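Local coordinates for protein nucleoporin NUP116 (Candida glabrata, PDB 3NF5) that probably serves as a structural constituent of the nuclear pore complex, this chain being the C-terminal domain that targets the nucleoporin to the pore, at residues D13-I18 with V41-Y46; E32-E37 with D56-P61; N103-D108 with R121-Y126; P134-E139 with Y148-D153. All coordinates share one frame; numbering follows the deposited sequence.

Contact 1: D13-I18 with V41-Y46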
# COMPACT_ATOMS: atom_id res chain seq x y z
N ASP A 13 4.97 -14.18 -8.48
CA ASP A 13 4.41 -12.86 -8.44
C ASP A 13 5.37 -11.83 -9.04
O ASP A 13 6.56 -11.79 -8.74
CB ASP A 13 4.08 -12.47 -7.00
CG ASP A 13 3.55 -11.04 -6.88
OD1 ASP A 13 2.35 -10.74 -7.23
OD2 ASP A 13 4.38 -10.22 -6.43
N GLU A 14 4.81 -11.02 -9.90
CA GLU A 14 5.44 -9.83 -10.40
C GLU A 14 4.87 -8.70 -9.50
O GLU A 14 3.90 -8.87 -8.74
CB GLU A 14 5.06 -9.65 -11.90
N ASN A 15 5.44 -7.54 -9.60
CA ASN A 15 4.79 -6.38 -8.96
C ASN A 15 5.04 -6.18 -7.45
O ASN A 15 5.43 -5.05 -7.09
CB ASN A 15 3.28 -6.33 -9.22
CG ASN A 15 2.91 -6.55 -10.67
OD1 ASN A 15 2.20 -7.53 -11.01
ND2 ASN A 15 3.37 -5.66 -11.54
N TYR A 16 4.84 -7.18 -6.58
CA TYR A 16 5.04 -6.93 -5.11
C TYR A 16 6.49 -6.99 -4.74
O TYR A 16 7.24 -7.77 -5.26
CB TYR A 16 4.29 -7.89 -4.17
CG TYR A 16 2.85 -7.56 -4.06
CD1 TYR A 16 2.40 -6.66 -3.11
CD2 TYR A 16 1.92 -8.13 -4.92
CE1 TYR A 16 1.07 -6.34 -2.99
CE2 TYR A 16 0.57 -7.75 -4.86
CZ TYR A 16 0.16 -6.89 -3.87
OH TYR A 16 -1.16 -6.52 -3.74
N TYR A 17 6.82 -6.20 -3.74
CA TYR A 17 8.13 -6.21 -3.18
C TYR A 17 8.01 -5.82 -1.71
O TYR A 17 7.06 -5.20 -1.30
CB TYR A 17 9.09 -5.29 -3.93
CG TYR A 17 8.71 -3.85 -3.91
CD1 TYR A 17 9.24 -2.98 -2.95
CD2 TYR A 17 7.80 -3.32 -4.83
CE1 TYR A 17 8.89 -1.63 -2.92
CE2 TYR A 17 7.46 -2.01 -4.81
CZ TYR A 17 8.00 -1.16 -3.84
OH TYR A 17 7.67 0.13 -3.81
N ILE A 18 9.02 -6.21 -0.94
CA ILE A 18 9.11 -5.88 0.49
C ILE A 18 10.57 -5.57 0.84
O ILE A 18 11.45 -6.27 0.35
CB ILE A 18 8.58 -7.03 1.34
CG1 ILE A 18 8.35 -6.61 2.78
CG2 ILE A 18 9.49 -8.25 1.27
CD1 ILE A 18 7.55 -7.68 3.60
N VAL A 41 6.25 -2.06 1.99
CA VAL A 41 5.60 -3.11 1.22
C VAL A 41 4.97 -2.40 0.01
O VAL A 41 4.10 -1.53 0.21
CB VAL A 41 4.52 -3.85 2.03
CG1 VAL A 41 3.80 -5.02 1.17
CG2 VAL A 41 5.05 -4.39 3.41
N GLY A 42 5.32 -2.78 -1.22
CA GLY A 42 4.69 -2.12 -2.36
C GLY A 42 4.29 -3.05 -3.51
O GLY A 42 4.68 -4.23 -3.57
N ASN A 43 3.53 -2.47 -4.44
CA ASN A 43 3.14 -3.09 -5.66
C ASN A 43 3.51 -2.05 -6.72
O ASN A 43 2.99 -0.97 -6.71
CB ASN A 43 1.66 -3.38 -5.64
CG ASN A 43 1.20 -4.06 -6.94
OD1 ASN A 43 1.58 -3.61 -8.05
ND2 ASN A 43 0.47 -5.14 -6.80
N LYS A 44 4.42 -2.38 -7.62
CA LYS A 44 5.00 -1.43 -8.56
C LYS A 44 3.96 -0.76 -9.43
O LYS A 44 4.12 0.39 -9.81
CB LYS A 44 6.02 -2.13 -9.50
CG LYS A 44 7.32 -2.61 -8.82
CD LYS A 44 8.38 -1.51 -8.74
CE LYS A 44 9.65 -1.97 -8.01
NZ LYS A 44 10.31 -3.21 -8.60
N GLN A 45 2.91 -1.50 -9.75
CA GLN A 45 1.83 -1.01 -10.59
C GLN A 45 0.84 -0.08 -9.86
O GLN A 45 0.31 0.82 -10.50
CB GLN A 45 1.00 -2.17 -11.18
CG GLN A 45 1.59 -2.92 -12.34
CD GLN A 45 0.48 -3.51 -13.19
OE1 GLN A 45 0.07 -2.91 -14.19
NE2 GLN A 45 -0.10 -4.61 -12.72
N TYR A 46 0.59 -0.29 -8.54
CA TYR A 46 -0.58 0.31 -7.86
C TYR A 46 -0.33 1.16 -6.61
O TYR A 46 -1.12 2.05 -6.34
CB TYR A 46 -1.60 -0.74 -7.53
CG TYR A 46 -2.16 -1.48 -8.77
CD1 TYR A 46 -2.67 -0.78 -9.86
CD2 TYR A 46 -2.14 -2.87 -8.83
CE1 TYR A 46 -3.16 -1.50 -11.04
CE2 TYR A 46 -2.59 -3.58 -10.00
CZ TYR A 46 -3.10 -2.89 -11.08
OH TYR A 46 -3.60 -3.61 -12.20
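Tyr16 and Tyr17 send their rings to the two faces of an antiparallel strand pair, and each ring folds back over the neighbouring strand. On the face that also carries Ile18 and Val41, the Tyr16 ring crosses Asn43 obliquely, its plane 71° from the amide. Asn43 has CG anti to the backbone N, which lays ND2 over the rim of one ring face, 3.3 Å from Tyr16 CE2, while Asn43 CB makes a CH-pi contact over the same ring. Tyr16 OH is held beyond the pair by Phe72 N. On the other face Tyr17 takes the crowded chi1 position (63°), with CG between backbone N and carbonyl carbon, so its ring lies over Gly42, whose CA makes a CH-pi contact 4.0 Å from the Tyr17 ring centroid. Bent at chi2, Lys44 runs its CE to 3.9 Å from Tyr17 CE2. Asn15 and Asn43 lie side by side with nearly parallel amides. Between the two rings, in the plane of the sheet, Tyr17 N gives to Gly42 O (2.9 Å) and Gly42 N returns a bond to Tyr17 O (3.0 Å), while Lys44 N reaches Asn15 O at 2.9 Å. Beyond the pair, Asn43 OD1 accepts from Gln45 N in an Asx turn. Strands 16-19 and 40-43 form one edge of the six-stranded antiparallel sheet of this C-terminal domain, whose sequence falls in the Nup98-96 autopeptidase family.

Contact 2: E32-E37 with D56-P61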
# COMPACT_ATOMS: atom_id res chain seq x y z
N GLU A 32 14.65 -8.23 17.59
CA GLU A 32 14.70 -7.37 16.42
C GLU A 32 13.43 -7.41 15.55
O GLU A 32 13.05 -6.36 14.97
CB GLU A 32 15.95 -7.64 15.56
CG GLU A 32 17.27 -7.28 16.31
CD GLU A 32 17.48 -5.76 16.56
OE1 GLU A 32 16.81 -4.90 15.87
OE2 GLU A 32 18.36 -5.43 17.43
N ILE A 33 12.79 -8.59 15.44
CA ILE A 33 11.55 -8.74 14.65
C ILE A 33 10.37 -7.96 15.27
O ILE A 33 9.40 -7.68 14.56
CB ILE A 33 11.19 -10.23 14.40
CG1 ILE A 33 10.18 -10.40 13.26
CG2 ILE A 33 10.64 -10.89 15.66
CD1 ILE A 33 10.75 -10.19 11.82
N GLN A 34 10.47 -7.59 16.57
CA GLN A 34 9.52 -6.76 17.27
C GLN A 34 9.68 -5.28 16.93
O GLN A 34 8.86 -4.51 17.34
CB GLN A 34 9.58 -6.94 18.82
CG GLN A 34 8.98 -8.19 19.25
CD GLN A 34 9.33 -8.70 20.69
OE1 GLN A 34 8.83 -9.74 21.07
NE2 GLN A 34 10.22 -8.05 21.41
N LYS A 35 10.72 -4.89 16.21
CA LYS A 35 11.00 -3.46 15.97
C LYS A 35 11.68 -3.23 14.59
O LYS A 35 12.71 -2.58 14.46
CB LYS A 35 11.78 -2.84 17.14
CG LYS A 35 13.12 -3.54 17.49
CD LYS A 35 14.03 -2.61 18.33
CE LYS A 35 15.28 -2.16 17.54
NZ LYS A 35 14.95 -1.68 16.14
N VAL A 36 11.04 -3.75 13.55
CA VAL A 36 11.59 -3.63 12.24
C VAL A 36 11.40 -2.17 11.78
O VAL A 36 10.30 -1.65 11.79
CB VAL A 36 10.92 -4.61 11.25
CG1 VAL A 36 11.45 -4.31 9.83
CG2 VAL A 36 11.21 -6.05 11.76
N GLU A 37 12.50 -1.51 11.46
CA GLU A 37 12.46 -0.16 10.92
C GLU A 37 12.41 -0.04 9.40
O GLU A 37 12.82 -0.93 8.67
CB GLU A 37 13.67 0.64 11.44
N ASP A 56 6.21 -4.42 14.75
CA ASP A 56 6.39 -5.73 15.40
C ASP A 56 5.85 -6.80 14.49
O ASP A 56 4.64 -6.94 14.36
CB ASP A 56 5.64 -5.72 16.75
CG ASP A 56 5.70 -7.04 17.47
OD1 ASP A 56 6.33 -7.98 16.96
OD2 ASP A 56 5.12 -7.14 18.57
N LEU A 57 6.72 -7.50 13.78
CA LEU A 57 6.27 -8.62 12.94
C LEU A 57 6.24 -10.03 13.62
O LEU A 57 6.18 -11.06 12.91
CB LEU A 57 7.12 -8.64 11.68
CG LEU A 57 7.14 -7.39 10.78
CD1 LEU A 57 8.08 -7.69 9.62
CD2 LEU A 57 5.71 -7.14 10.31
N SER A 58 6.28 -10.10 14.96
CA SER A 58 6.41 -11.39 15.63
C SER A 58 5.23 -12.21 15.23
O SER A 58 4.15 -11.68 15.23
CB SER A 58 6.31 -11.32 17.18
OG SER A 58 6.96 -10.23 17.76
N ASP A 59 5.46 -13.48 14.90
CA ASP A 59 4.40 -14.47 14.67
C ASP A 59 3.66 -14.33 13.33
O ASP A 59 3.02 -15.30 12.88
CB ASP A 59 3.37 -14.42 15.81
N ILE A 60 3.79 -13.19 12.67
CA ILE A 60 3.24 -13.00 11.34
C ILE A 60 3.99 -13.85 10.33
O ILE A 60 5.21 -13.70 10.21
CB ILE A 60 3.37 -11.56 10.92
CG1 ILE A 60 2.56 -10.68 11.88
CG2 ILE A 60 2.90 -11.38 9.47
CD1 ILE A 60 2.42 -9.23 11.38
N PRO A 61 3.28 -14.75 9.60
CA PRO A 61 3.99 -15.52 8.57
C PRO A 61 4.44 -14.59 7.46
O PRO A 61 3.62 -13.97 6.79
CB PRO A 61 2.95 -16.51 8.05
CG PRO A 61 1.91 -16.58 9.12
CD PRO A 61 1.92 -15.23 9.80
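The carboxylate of Asp56 and the amide of Gln34 are the flat groups here; their side chains run side by side in the same direction with planes 74° apart. Gln34 CG lies near the carboxylate, 3.5 Å from Asp56 OD1, whereas the amide end is turned to another partner, OE1 being bonded to Lys30 NZ. Asp56 OD1 is gripped twice from within its own loop, in an Asx turn that overlaps a type II beta turn from Leu57 to Ile60. Ser58 OG donates to the syn lone pair of Asp56 OD1 in a very short bond of 2.5 Å, and Ser58 N approaches the same Asp56 OD1 from above the carboxylate plane at 2.9 Å. With chi1 at 177°, Asp56 CG stands anti to the backbone N and OD1 is carried towards Ser58. Such doubled donation would be expected to steady the negative charge. Ser58 OG in turn presses on the aliphatic part of Gln34. Next to this polar group the side-chain packing is apolar. Ile33 and Leu57 cross at about a right angle, and the methyl Leu57 CD1 also meets Val36 CG2 at 4.1 Å, while Leu25 of helix 22-27 touches both Val36 and Leu57. The contact thus joins the short, weakly bonded helix 30-33 and the loop after it to the loop between strand 47-51 and helix 65-69. One backbone bond ties the two directly: Leu57 N points to Ile33 O, 2.8 Å away and in the plane of that carbonyl.

Contact 3: N103-D108 with R121-Y126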
# COMPACT_ATOMS: atom_id res chain seq x y z
N ASN A 103 -1.74 6.29 -10.29
CA ASN A 103 -2.79 6.37 -11.32
C ASN A 103 -4.19 6.52 -10.78
O ASN A 103 -5.15 5.89 -11.27
CB ASN A 103 -2.65 5.19 -12.30
CG ASN A 103 -1.27 5.17 -12.91
OD1 ASN A 103 -0.82 6.22 -13.35
ND2 ASN A 103 -0.56 4.08 -12.81
N CYS A 104 -4.30 7.41 -9.78
CA CYS A 104 -5.56 7.83 -9.27
C CYS A 104 -6.00 9.04 -10.08
O CYS A 104 -5.35 10.07 -10.07
CB CYS A 104 -5.46 8.19 -7.79
SG CYS A 104 -5.13 6.72 -6.79
N TYR A 105 -7.13 8.89 -10.78
CA TYR A 105 -7.68 9.98 -11.64
C TYR A 105 -9.17 9.91 -11.53
O TYR A 105 -9.69 8.81 -11.44
CB TYR A 105 -7.32 9.72 -13.09
CG TYR A 105 -5.87 9.82 -13.47
CD1 TYR A 105 -5.25 11.05 -13.56
CD2 TYR A 105 -5.13 8.68 -13.78
CE1 TYR A 105 -3.91 11.14 -13.94
CE2 TYR A 105 -3.81 8.75 -14.15
CZ TYR A 105 -3.19 9.97 -14.23
OH TYR A 105 -1.87 10.03 -14.62
N PRO A 106 -9.87 11.07 -11.50
CA PRO A 106 -11.32 11.04 -11.55
C PRO A 106 -11.70 10.36 -12.84
O PRO A 106 -10.91 10.34 -13.79
CB PRO A 106 -11.71 12.53 -11.61
CG PRO A 106 -10.46 13.27 -11.30
CD PRO A 106 -9.38 12.43 -11.77
N LEU A 107 -12.91 9.83 -12.85
CA LEU A 107 -13.43 9.14 -14.02
C LEU A 107 -14.58 9.93 -14.64
O LEU A 107 -15.41 10.53 -13.92
CB LEU A 107 -13.91 7.72 -13.63
CG LEU A 107 -12.95 6.92 -12.72
CD1 LEU A 107 -13.62 5.65 -12.25
CD2 LEU A 107 -11.58 6.62 -13.41
N ASP A 108 -14.61 9.93 -15.97
CA ASP A 108 -15.81 10.34 -16.76
C ASP A 108 -17.02 9.54 -16.29
O ASP A 108 -17.00 8.32 -16.35
CB ASP A 108 -15.60 10.10 -18.25
N ARG A 121 -11.04 21.19 -14.51
CA ARG A 121 -11.53 21.68 -13.21
C ARG A 121 -11.92 20.55 -12.23
O ARG A 121 -12.08 20.82 -11.02
CB ARG A 121 -12.73 22.57 -13.40
CG ARG A 121 -12.43 23.89 -14.11
CD ARG A 121 -13.73 24.49 -14.62
NE ARG A 121 -13.46 25.57 -15.56
CZ ARG A 121 -13.02 26.77 -15.19
NH1 ARG A 121 -12.81 27.04 -13.90
NH2 ARG A 121 -12.81 27.69 -16.12
N ILE A 122 -12.14 19.32 -12.74
CA ILE A 122 -12.41 18.18 -11.85
C ILE A 122 -11.22 17.84 -10.95
O ILE A 122 -11.39 17.25 -9.86
CB ILE A 122 -12.89 16.91 -12.62
CG1 ILE A 122 -13.60 15.95 -11.64
CG2 ILE A 122 -11.76 16.26 -13.47
CD1 ILE A 122 -14.56 14.99 -12.28
N MSE A 123 -10.02 18.18 -11.40
CA MSE A 123 -8.82 17.83 -10.64
C MSE A 123 -8.79 18.40 -9.23
O MSE A 123 -8.49 17.66 -8.25
CB MSE A 123 -7.55 18.23 -11.41
CG MSE A 123 -7.27 17.38 -12.60
SE MSE A 123 -7.44 15.42 -12.26
CE MSE A 123 -6.30 14.88 -13.72
N GLU A 124 -9.11 19.70 -9.11
CA GLU A 124 -9.13 20.37 -7.80
C GLU A 124 -10.27 19.84 -6.94
O GLU A 124 -10.14 19.72 -5.72
CB GLU A 124 -9.24 21.90 -7.91
N ARG A 125 -11.40 19.51 -7.57
CA ARG A 125 -12.49 18.93 -6.80
C ARG A 125 -12.10 17.56 -6.26
O ARG A 125 -12.47 17.22 -5.15
CB ARG A 125 -13.81 18.88 -7.63
CG ARG A 125 -14.42 20.27 -7.89
CD ARG A 125 -15.88 20.18 -8.44
NE ARG A 125 -15.94 19.48 -9.71
CZ ARG A 125 -15.76 20.02 -10.92
NH1 ARG A 125 -15.48 21.32 -11.07
NH2 ARG A 125 -15.85 19.25 -11.99
N TYR A 126 -11.39 16.76 -7.05
CA TYR A 126 -10.92 15.44 -6.64
C TYR A 126 -9.90 15.56 -5.45
O TYR A 126 -9.96 14.77 -4.51
CB TYR A 126 -10.28 14.71 -7.84
CG TYR A 126 -9.89 13.24 -7.59
CD1 TYR A 126 -10.71 12.37 -6.89
CD2 TYR A 126 -8.69 12.74 -8.07
CE1 TYR A 126 -10.33 10.99 -6.67
CE2 TYR A 126 -8.30 11.40 -7.88
CZ TYR A 126 -9.13 10.53 -7.19
OH TYR A 126 -8.73 9.21 -7.04
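Tyr126 CG stands anti to the backbone N (chi1 -173°), which swings the ring from its helix towards the loop, while Met123, a selenomethionine, has CG beside the backbone N and a chain bent at chi2 (-46°) that turns SE in the same direction. Both close on Pro106, so the contact is helix-to-loop packing: the N-terminal part of helix 122-132 against the loop that follows strand 97-101 of the main sheet. Pro106 is the centre of it, its ring atoms divided among three side chains of the helix, Ile122, Met123 and Tyr126, spaced at i, i+1 and i+4. Pro106 CB meets Ile122 CD1 at 3.8 Å, and Ile122 CG2 lies close to Pro106 CG. Pro106 CG rests 3.7 Å from Tyr126 CD2, where the proline crosses the tyrosine obliquely. Pro106 N sits over one face of the Tyr126 ring, offset toward the rim, and Cys104 O lies at the ring edge. Tyr141 of strand 137-142 stacks edge-to-face with Tyr126, and Tyr141 OH bonds to Cys104 O. Met123 CE reaches the edge of the Tyr105 ring, near its plane, 4.0 Å from Tyr105 CD1, and the Tyr105 hydroxyl is held by Ala144 O. At the far end of the ring, Tyr126 OH comes 3.5 Å from Cys104 CB. The selenium makes the closest approach to the proline, Met123 SE standing 3.6 Å from Pro106 CD.

Contact 4: P134-E139 with Y148-D153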
# COMPACT_ATOMS: atom_id res chain seq x y z
N PRO A 134 -11.81 10.03 5.78
CA PRO A 134 -11.58 9.80 7.16
C PRO A 134 -10.34 8.91 7.47
O PRO A 134 -9.98 7.96 6.71
CB PRO A 134 -12.91 9.21 7.64
CG PRO A 134 -13.86 9.93 6.76
CD PRO A 134 -13.21 9.76 5.46
N HIS A 135 -9.64 9.37 8.51
CA HIS A 135 -8.48 8.67 9.12
C HIS A 135 -7.28 8.70 8.25
O HIS A 135 -6.47 7.80 8.28
CB HIS A 135 -8.83 7.23 9.43
CG HIS A 135 -9.82 7.09 10.53
ND1 HIS A 135 -9.49 7.31 11.85
CD2 HIS A 135 -11.13 6.75 10.51
CE1 HIS A 135 -10.56 7.12 12.60
NE2 HIS A 135 -11.57 6.77 11.81
N THR A 136 -7.18 9.75 7.44
CA THR A 136 -6.07 9.93 6.58
C THR A 136 -5.62 11.35 6.87
O THR A 136 -6.41 12.15 7.31
CB THR A 136 -6.46 9.79 5.07
OG1 THR A 136 -7.34 10.86 4.69
CG2 THR A 136 -7.07 8.48 4.79
N HIS A 137 -4.33 11.60 6.70
CA HIS A 137 -3.73 12.91 6.61
C HIS A 137 -3.12 13.17 5.23
O HIS A 137 -1.93 12.81 4.92
CB HIS A 137 -2.64 13.05 7.68
CG HIS A 137 -3.14 12.82 9.08
ND1 HIS A 137 -4.00 13.68 9.71
CD2 HIS A 137 -2.91 11.81 9.96
CE1 HIS A 137 -4.27 13.23 10.93
NE2 HIS A 137 -3.60 12.10 11.11
N PHE A 138 -3.91 13.81 4.37
CA PHE A 138 -3.51 14.17 2.97
C PHE A 138 -2.18 14.83 2.95
O PHE A 138 -1.95 15.72 3.75
CB PHE A 138 -4.58 15.11 2.36
CG PHE A 138 -4.32 15.51 0.97
CD1 PHE A 138 -4.89 14.81 -0.08
CD2 PHE A 138 -3.52 16.58 0.68
CE1 PHE A 138 -4.65 15.16 -1.41
CE2 PHE A 138 -3.30 16.97 -0.65
CZ PHE A 138 -3.89 16.23 -1.69
N GLU A 139 -1.26 14.37 2.10
CA GLU A 139 -0.01 15.07 1.89
C GLU A 139 0.00 15.70 0.48
O GLU A 139 0.22 16.92 0.33
CB GLU A 139 1.25 14.20 2.05
CG GLU A 139 1.61 13.85 3.46
CD GLU A 139 3.07 13.29 3.58
OE1 GLU A 139 3.53 12.59 2.63
OE2 GLU A 139 3.74 13.58 4.64
N TYR A 148 -1.19 9.91 -5.40
CA TYR A 148 -1.84 10.43 -4.22
C TYR A 148 -1.03 9.90 -3.05
O TYR A 148 -0.77 8.73 -2.98
CB TYR A 148 -3.24 9.93 -4.14
CG TYR A 148 -3.99 9.95 -2.82
CD1 TYR A 148 -4.07 11.09 -2.02
CD2 TYR A 148 -4.65 8.85 -2.40
CE1 TYR A 148 -4.81 11.09 -0.84
CE2 TYR A 148 -5.38 8.85 -1.26
CZ TYR A 148 -5.40 9.95 -0.46
OH TYR A 148 -6.12 9.89 0.69
N CYS A 149 -0.59 10.82 -2.21
CA CYS A 149 0.18 10.46 -1.03
C CYS A 149 -0.48 10.99 0.21
O CYS A 149 -0.90 12.16 0.26
CB CYS A 149 1.57 11.04 -1.08
SG CYS A 149 2.61 10.40 -2.37
N PHE A 150 -0.52 10.15 1.25
CA PHE A 150 -1.07 10.54 2.55
C PHE A 150 -0.44 9.71 3.69
O PHE A 150 0.23 8.69 3.44
CB PHE A 150 -2.57 10.36 2.53
CG PHE A 150 -3.02 8.93 2.37
CD1 PHE A 150 -3.43 8.18 3.49
CD2 PHE A 150 -3.04 8.35 1.10
CE1 PHE A 150 -3.88 6.83 3.34
CE2 PHE A 150 -3.47 7.08 0.94
CZ PHE A 150 -3.92 6.29 2.06
N THR A 151 -0.64 10.17 4.91
CA THR A 151 -0.21 9.41 6.10
C THR A 151 -1.41 9.01 6.92
O THR A 151 -2.52 9.59 6.79
CB THR A 151 0.81 10.16 6.96
OG1 THR A 151 0.23 11.33 7.54
CG2 THR A 151 2.01 10.56 6.17
N VAL A 152 -1.18 7.97 7.72
CA VAL A 152 -2.14 7.45 8.67
C VAL A 152 -1.38 7.36 9.98
O VAL A 152 -0.20 7.06 10.00
CB VAL A 152 -2.69 6.13 8.15
CG1 VAL A 152 -3.47 6.35 6.85
CG2 VAL A 152 -1.58 5.11 7.85
N ASP A 153 -2.01 7.75 11.07
CA ASP A 153 -1.47 7.59 12.43
C ASP A 153 -1.31 6.12 12.89
O ASP A 153 -0.31 5.72 13.55
CB ASP A 153 -2.44 8.28 13.40
CG ASP A 153 -2.57 9.74 13.17
OD1 ASP A 153 -1.60 10.35 12.71
OD2 ASP A 153 -3.65 10.32 13.50
O HOH W 1 -4.65 8.78 10.65
O HOH W 2 -6.24 12.02 2.13
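Strands 137-139 and 148-152 run antiparallel at 144°, with His137 and Thr151 a hydrogen-bonded pair and Phe138 and Phe150 a non-hydrogen-bonded one. His137 N gives a nearly straight bond to Thr151 O (2.7 Å), whereas Thr151 N meets His137 O from well above the carbonyl plane. Glu139 N adds a third backbone bond, to a lone pair of Cys149 O. On the face of His137 and Thr151, the imidazole crosses the carboxylate of Asp153 with the planes 46° apart. His137 NE2 donates to Asp153 OD2 (3.0 Å, 174° at the hydrogen); the acceptor lies in the ring plane, while the donor stands above the carboxylate plane. This proximity could raise the pKa of the histidine. The pairing belongs to the beta hairpin of strands 137-142 and 147-152, which forms one end of the six-stranded antiparallel sheet, strand 97-101 flanking the second strand. On the other face, Tyr148 and Phe150 overlap, Phe150 CD2 lying over one face of the Tyr148 ring and Tyr148 OH over one face of the Phe150 ring. Phe138 CD1 comes in at the edge of the tyrosine ring, 3.8 Å from Tyr148 CE1, and Leu130 of helix 122-132 packs on both. Thr136 CB sits 3.8 Å from Phe150 CD1. Water 2 bonds to Thr136 OG1 and to Tyr148 OH, the latter at 2.6 Å, while Thr136 OG1 also bonds to Ile133 O. The Glu139 carboxylate reaches across to Thr151 CG2 and forms a salt bridge with Arg98.

From the N terminus, strand 16-19 pairs with 40-43 in contact 1, closing a loop that holds helices 22-27 and 30-33. Contact 2 opens inside that loop and closes beyond it, at the 56-61 loop, so the two cross along the chain, their centres about 20 Å apart. Contacts 3 and 4 follow in series. Contact 3 brings the loop after strand 97-101 to the start of helix 122-132, and contact 4 closes the hairpin that comes next. Contacts 1 and 4 lie at the two ends of one six-stranded sheet, on opposite sides of the chain's centre; contacts 2 and 3 are also on opposite sides, with centres about 38 Å apart.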